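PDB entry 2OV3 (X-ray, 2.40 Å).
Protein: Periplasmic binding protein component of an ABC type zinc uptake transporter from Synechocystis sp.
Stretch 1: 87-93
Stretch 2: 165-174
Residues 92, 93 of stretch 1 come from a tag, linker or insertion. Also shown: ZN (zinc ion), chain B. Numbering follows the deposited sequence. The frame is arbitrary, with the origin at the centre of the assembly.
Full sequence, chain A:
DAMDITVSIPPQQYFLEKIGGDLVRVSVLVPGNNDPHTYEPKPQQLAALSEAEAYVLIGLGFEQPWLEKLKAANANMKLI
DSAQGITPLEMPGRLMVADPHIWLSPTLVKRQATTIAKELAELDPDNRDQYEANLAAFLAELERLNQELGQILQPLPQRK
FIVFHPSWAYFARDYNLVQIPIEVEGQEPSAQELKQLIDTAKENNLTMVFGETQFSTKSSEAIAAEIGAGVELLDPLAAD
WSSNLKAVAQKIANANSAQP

Stretch 1 87-93: TPLEMPG
Stretch 2 (165-174) HPSWAYFARD

Stretch 1 has no regular helix or strand. From T87 to M91 its backbone is extended, with phi between -106° and -69° and psi between 114° and 170°. P92, from an engineered linker, turns at -52/-48. Stretch 2 begins as a loop, with S167 N donating a hydrogen bond to H165 O at 2.9 Å. W168 is the N-cap of a helix covering 169-174, and A172 N donates to W168 O at 2.7 Å. The two stretches run in opposite senses: L89 CA lies 7.5 Å from Y170 CA, and P92 CA lies 7.3 Å from P166 CA.

One hydrogen bond joins the stretches. L89 N donates to Y170 OH at 2.8 Å, nearly straight at 168°. Y170 (chi1 -70°, chi2 -77°) starts sideways, but its end reaches stretch 1. P88 CA sits at the ring edge, 3.2 Å from Y170 OH.

L89 (m, t) points toward the helix and is the most covered residue. Its CD1 lies over the Y170 ring face, 4.0 Å from the centroid, a CH-pi contact. L89 CD1 also meets A169 CB at 4.3 Å and the aliphatic R173 CG at 3.6 Å. Farther along, P92 CG packs on P166 CB at 3.7 Å, an apolar contact between prolines.

H165 (chi1 t) does not reach stretch 1; its NE2 binds ZN at 2.4 Å.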

ATOM      1  N   THR A  87      -6.179  14.247  -0.008  1.00 14.11           N
ATOM      2  CA  THR A  87      -5.798  14.748  -1.311  1.00 15.16           C
ATOM      3  C   THR A  87      -4.832  13.713  -1.889  1.00 15.30           C
ATOM      4  O   THR A  87      -3.730  13.521  -1.365  1.00 16.37           O
ATOM      5  CB  THR A  87      -5.095  16.105  -1.219  1.00 14.58           C
ATOM      6  OG1 THR A  87      -5.976  17.055  -0.608  1.00 13.73           O
ATOM      7  CG2 THR A  87      -4.735  16.582  -2.607  1.00 12.85           C
ATOM      8  N   PRO A  88      -5.233  13.035  -2.975  1.00 15.13           N
ATOM      9  CA  PRO A  88      -4.428  12.012  -3.631  1.00 17.59           C
ATOM     10  C   PRO A  88      -3.347  12.564  -4.537  1.00 19.49           C
ATOM     11  O   PRO A  88      -3.287  13.761  -4.807  1.00 19.31           O
ATOM     12  CB  PRO A  88      -5.467  11.222  -4.405  1.00 15.88           C
ATOM     13  CG  PRO A  88      -6.344  12.318  -4.906  1.00 16.91           C
ATOM     14  CD  PRO A  88      -6.502  13.228  -3.692  1.00 16.98           C
ATOM     15  N   LEU A  89      -2.477  11.668  -4.981  1.00 21.67           N
ATOM     16  CA  LEU A  89      -1.403  12.007  -5.894  1.00 23.43           C
ATOM     17  C   LEU A  89      -1.810  11.455  -7.243  1.00 26.41           C
ATOM     18  O   LEU A  89      -2.658  10.560  -7.330  1.00 24.99           O
ATOM     19  CB  LEU A  89      -0.104  11.352  -5.452  1.00 22.10           C
ATOM     20  CG  LEU A  89       0.605  11.985  -4.262  1.00 22.63           C
ATOM     21  CD1 LEU A  89       1.814  11.148  -3.916  1.00 20.83           C
ATOM     22  CD2 LEU A  89       1.005  13.422  -4.587  1.00 21.39           C
ATOM     23  N   GLU A  90      -1.203  11.991  -8.296  1.00 30.75           N
ATOM     24  CA  GLU A  90      -1.488  11.537  -9.652  1.00 34.64           C
ATOM     25  C   GLU A  90      -0.675  10.277  -9.891  1.00 35.67           C
ATOM     26  O   GLU A  90       0.404  10.117  -9.329  1.00 34.61           O
ATOM     27  CB  GLU A  90      -1.065  12.596 -10.680  1.00 37.64           C
ATOM     28  CG  GLU A  90      -1.813  13.923 -10.599  1.00 40.44           C
ATOM     29  CD  GLU A  90      -1.160  15.015 -11.448  1.00 42.17           C
ATOM     30  OE1 GLU A  90       0.005  15.390 -11.163  1.00 44.53           O
ATOM     31  OE2 GLU A  90      -1.809  15.499 -12.394  1.00 42.22           O
ATOM     32  N   MET A  91      -1.204   9.379 -10.711  1.00 39.24           N
ATOM     33  CA  MET A  91      -0.505   8.150 -11.048  1.00 41.87           C
ATOM     34  C   MET A  91       0.702   8.518 -11.897  1.00 44.80           C
ATOM     35  O   MET A  91       0.667   9.497 -12.645  1.00 45.36           O
ATOM     36  CB  MET A  91      -1.418   7.223 -11.849  1.00 42.35           C
ATOM     37  CG  MET A  91      -2.195   6.228 -11.020  1.00 42.80           C
ATOM     38  SD  MET A  91      -1.097   4.960 -10.377  1.00 44.21           S
ATOM     39  CE  MET A  91      -1.247   3.714 -11.654  1.00 44.28           C
ATOM     40  N   PRO A  92       1.792   7.745 -11.784  1.00 47.54           N
ATOM     41  CA  PRO A  92       3.007   8.009 -12.561  1.00 49.61           C
ATOM     42  C   PRO A  92       2.678   8.136 -14.046  1.00 52.08           C
ATOM     43  O   PRO A  92       3.116   9.076 -14.710  1.00 51.41           O
ATOM     44  CB  PRO A  92       3.869   6.788 -12.259  1.00 48.60           C
ATOM     45  CG  PRO A  92       3.510   6.487 -10.837  1.00 48.30           C
ATOM     46  CD  PRO A  92       1.999   6.626 -10.845  1.00 48.00           C
ATOM     47  N   GLY A  93       1.899   7.185 -14.557  1.00 55.63           N
ATOM     48  CA  GLY A  93       1.526   7.214 -15.959  1.00 59.77           C
ATOM     49  C   GLY A  93       0.656   8.413 -16.275  1.00 62.50           C
ATOM     50  O   GLY A  93       1.063   9.565 -16.087  1.00 62.77           O
ATOM     51  N   HIS A 165       7.029  -1.997  -9.767  1.00 18.03           N
ATOM     52  CA  HIS A 165       5.666  -1.469  -9.651  1.00 19.51           C
ATOM     53  C   HIS A 165       5.669  -0.171  -8.839  1.00 19.39           C
ATOM     54  O   HIS A 165       6.236  -0.119  -7.749  1.00 19.07           O
ATOM     55  CB  HIS A 165       4.775  -2.490  -8.945  1.00 22.44           C
ATOM     56  CG  HIS A 165       3.310  -2.199  -9.059  1.00 24.26           C
ATOM     57  ND1 HIS A 165       2.585  -2.502 -10.192  1.00 25.08           N
ATOM     58  CD2 HIS A 165       2.445  -1.603  -8.206  1.00 23.73           C
ATOM     59  CE1 HIS A 165       1.337  -2.099 -10.031  1.00 25.28           C
ATOM     60  NE2 HIS A 165       1.226  -1.550  -8.837  1.00 24.23           N
ATOM     61  N   PRO A 166       5.005   0.884  -9.339  1.00 20.27           N
ATOM     62  CA  PRO A 166       4.966   2.170  -8.630  1.00 21.39           C
ATOM     63  C   PRO A 166       3.941   2.213  -7.509  1.00 21.46           C
ATOM     64  O   PRO A 166       2.906   2.876  -7.617  1.00 21.10           O
ATOM     65  CB  PRO A 166       4.635   3.156  -9.734  1.00 19.66           C
ATOM     66  CG  PRO A 166       3.645   2.377 -10.551  1.00 20.85           C
ATOM     67  CD  PRO A 166       4.184   0.937 -10.563  1.00 20.68           C
ATOM     68  N   SER A 167       4.235   1.524  -6.418  1.00 20.46           N
ATOM     69  CA  SER A 167       3.301   1.503  -5.315  1.00 20.42           C
ATOM     70  C   SER A 167       3.835   2.238  -4.106  1.00 18.62           C
ATOM     71  O   SER A 167       3.267   2.122  -3.031  1.00 18.63           O
ATOM     72  CB  SER A 167       2.997   0.066  -4.920  1.00 19.97           C
ATOM     73  OG  SER A 167       4.114  -0.499  -4.272  1.00 21.95           O
ATOM     74  N   TRP A 168       4.905   3.007  -4.269  1.00 19.34           N
ATOM     75  CA  TRP A 168       5.453   3.712  -3.122  1.00 17.23           C
ATOM     76  C   TRP A 168       5.475   5.219  -3.284  1.00 15.87           C
ATOM     77  O   TRP A 168       6.251   5.895  -2.621  1.00 15.69           O
ATOM     78  CB  TRP A 168       6.876   3.224  -2.820  1.00 17.28           C
ATOM     79  CG  TRP A 168       7.020   1.727  -2.782  1.00 17.78           C
ATOM     80  CD1 TRP A 168       7.328   0.906  -3.832  1.00 17.36           C
ATOM     81  CD2 TRP A 168       6.822   0.870  -1.650  1.00 18.91           C
ATOM     82  NE1 TRP A 168       7.330  -0.407  -3.424  1.00 16.49           N
ATOM     83  CE2 TRP A 168       7.017  -0.459  -2.092  1.00 17.16           C
ATOM     84  CE3 TRP A 168       6.490   1.095  -0.308  1.00 18.96           C
ATOM     85  CZ2 TRP A 168       6.899  -1.556  -1.241  1.00 16.76           C
ATOM     86  CZ3 TRP A 168       6.372   0.001   0.541  1.00 18.03           C
ATOM     87  CH2 TRP A 168       6.573  -1.306   0.069  1.00 18.20           C
ATOM     88  N   ALA A 169       4.625   5.757  -4.147  1.00 14.79           N
ATOM     89  CA  ALA A 169       4.621   7.199  -4.367  1.00 15.87           C
ATOM     90  C   ALA A 169       4.311   8.003  -3.099  1.00 18.44           C
ATOM     91  O   ALA A 169       4.936   9.036  -2.843  1.00 18.89           O
ATOM     92  CB  ALA A 169       3.625   7.549  -5.468  1.00 12.77           C
ATOM     93  N   TYR A 170       3.337   7.533  -2.322  1.00 18.70           N
ATOM     94  CA  TYR A 170       2.928   8.207  -1.092  1.00 18.72           C
ATOM     95  C   TYR A 170       3.962   8.020   0.004  1.00 20.52           C
ATOM     96  O   TYR A 170       4.170   8.899   0.844  1.00 22.62           O
ATOM     97  CB  TYR A 170       1.581   7.668  -0.617  1.00 16.74           C
ATOM     98  CG  TYR A 170       0.419   8.066  -1.484  1.00 15.11           C
ATOM     99  CD1 TYR A 170      -0.118   9.349  -1.404  1.00 10.66           C
ATOM    100  CD2 TYR A 170      -0.164   7.160  -2.364  1.00 11.45           C
ATOM    101  CE1 TYR A 170      -1.206   9.717  -2.174  1.00 11.13           C
ATOM    102  CE2 TYR A 170      -1.256   7.523  -3.141  1.00 11.00           C
ATOM    103  CZ  TYR A 170      -1.775   8.794  -3.045  1.00  8.36           C
ATOM    104  OH  TYR A 170      -2.871   9.166  -3.797  1.00 11.62           O
ATOM    105  N   PHE A 171       4.597   6.859   0.005  1.00 20.10           N
ATOM    106  CA  PHE A 171       5.623   6.575   0.985  1.00 18.50           C
ATOM    107  C   PHE A 171       6.834   7.433   0.661  1.00 19.82           C
ATOM    108  O   PHE A 171       7.418   8.032   1.545  1.00 19.93           O
ATOM    109  CB  PHE A 171       6.008   5.107   0.911  1.00 16.74           C
ATOM    110  CG  PHE A 171       7.187   4.732   1.768  1.00 17.13           C
ATOM    111  CD1 PHE A 171       7.001   4.199   3.035  1.00 17.81           C
ATOM    112  CD2 PHE A 171       8.486   4.867   1.289  1.00 17.48           C
ATOM    113  CE1 PHE A 171       8.083   3.792   3.806  1.00 19.40           C
ATOM    114  CE2 PHE A 171       9.580   4.460   2.059  1.00 18.45           C
ATOM    115  CZ  PHE A 171       9.376   3.925   3.316  1.00 18.61           C
ATOM    116  N   ALA A 172       7.213   7.482  -0.611  1.00 21.13           N
ATOM    117  CA  ALA A 172       8.373   8.262  -1.025  1.00 23.45           C
ATOM    118  C   ALA A 172       8.130   9.768  -0.886  1.00 24.68           C
ATOM    119  O   ALA A 172       9.072  10.543  -0.784  1.00 23.65           O
ATOM    120  CB  ALA A 172       8.746   7.922  -2.464  1.00 19.65           C
ATOM    121  N   ARG A 173       6.866  10.173  -0.901  1.00 25.72           N
ATOM    122  CA  ARG A 173       6.491  11.572  -0.776  1.00 27.86           C
ATOM    123  C   ARG A 173       6.709  12.090   0.639  1.00 27.97           C
ATOM    124  O   ARG A 173       7.235  13.188   0.841  1.00 26.31           O
ATOM    125  CB  ARG A 173       5.025  11.743  -1.142  1.00 31.05           C
ATOM    126  CG  ARG A 173       4.790  12.465  -2.437  1.00 35.31           C
ATOM    127  CD  ARG A 173       4.923  13.968  -2.253  1.00 39.15           C
ATOM    128  NE  ARG A 173       4.699  14.651  -3.515  1.00 41.33           N
ATOM    129  CZ  ARG A 173       5.508  14.552  -4.563  1.00 42.98           C
ATOM    130  NH1 ARG A 173       6.599  13.803  -4.489  1.00 41.44           N
ATOM    131  NH2 ARG A 173       5.210  15.184  -5.693  1.00 45.03           N
ATOM    132  N   ASP A 174       6.291  11.294   1.619  1.00 26.84           N
ATOM    133  CA  ASP A 174       6.431  11.671   3.021  1.00 27.93           C
ATOM    134  C   ASP A 174       7.895  11.835   3.432  1.00 26.81           C
ATOM    135  O   ASP A 174       8.247  12.773   4.145  1.00 27.68           O
ATOM    136  CB  ASP A 174       5.772  10.620   3.931  1.00 26.12           C
ATOM    137  CG  ASP A 174       4.309  10.404   3.618  1.00 24.65           C
ATOM    138  OD1 ASP A 174       3.636  11.335   3.128  1.00 22.95           O
ATOM    139  OD2 ASP A 174       3.812   9.294   3.880  1.00 27.32           O
TER
HETATM  140 ZN    ZN B 339      -0.301  -1.442  -6.966  1.00 24.34          ZN
HETATM  141  O   HOH W   1       0.203  -3.021  -5.444  1.00 11.92           O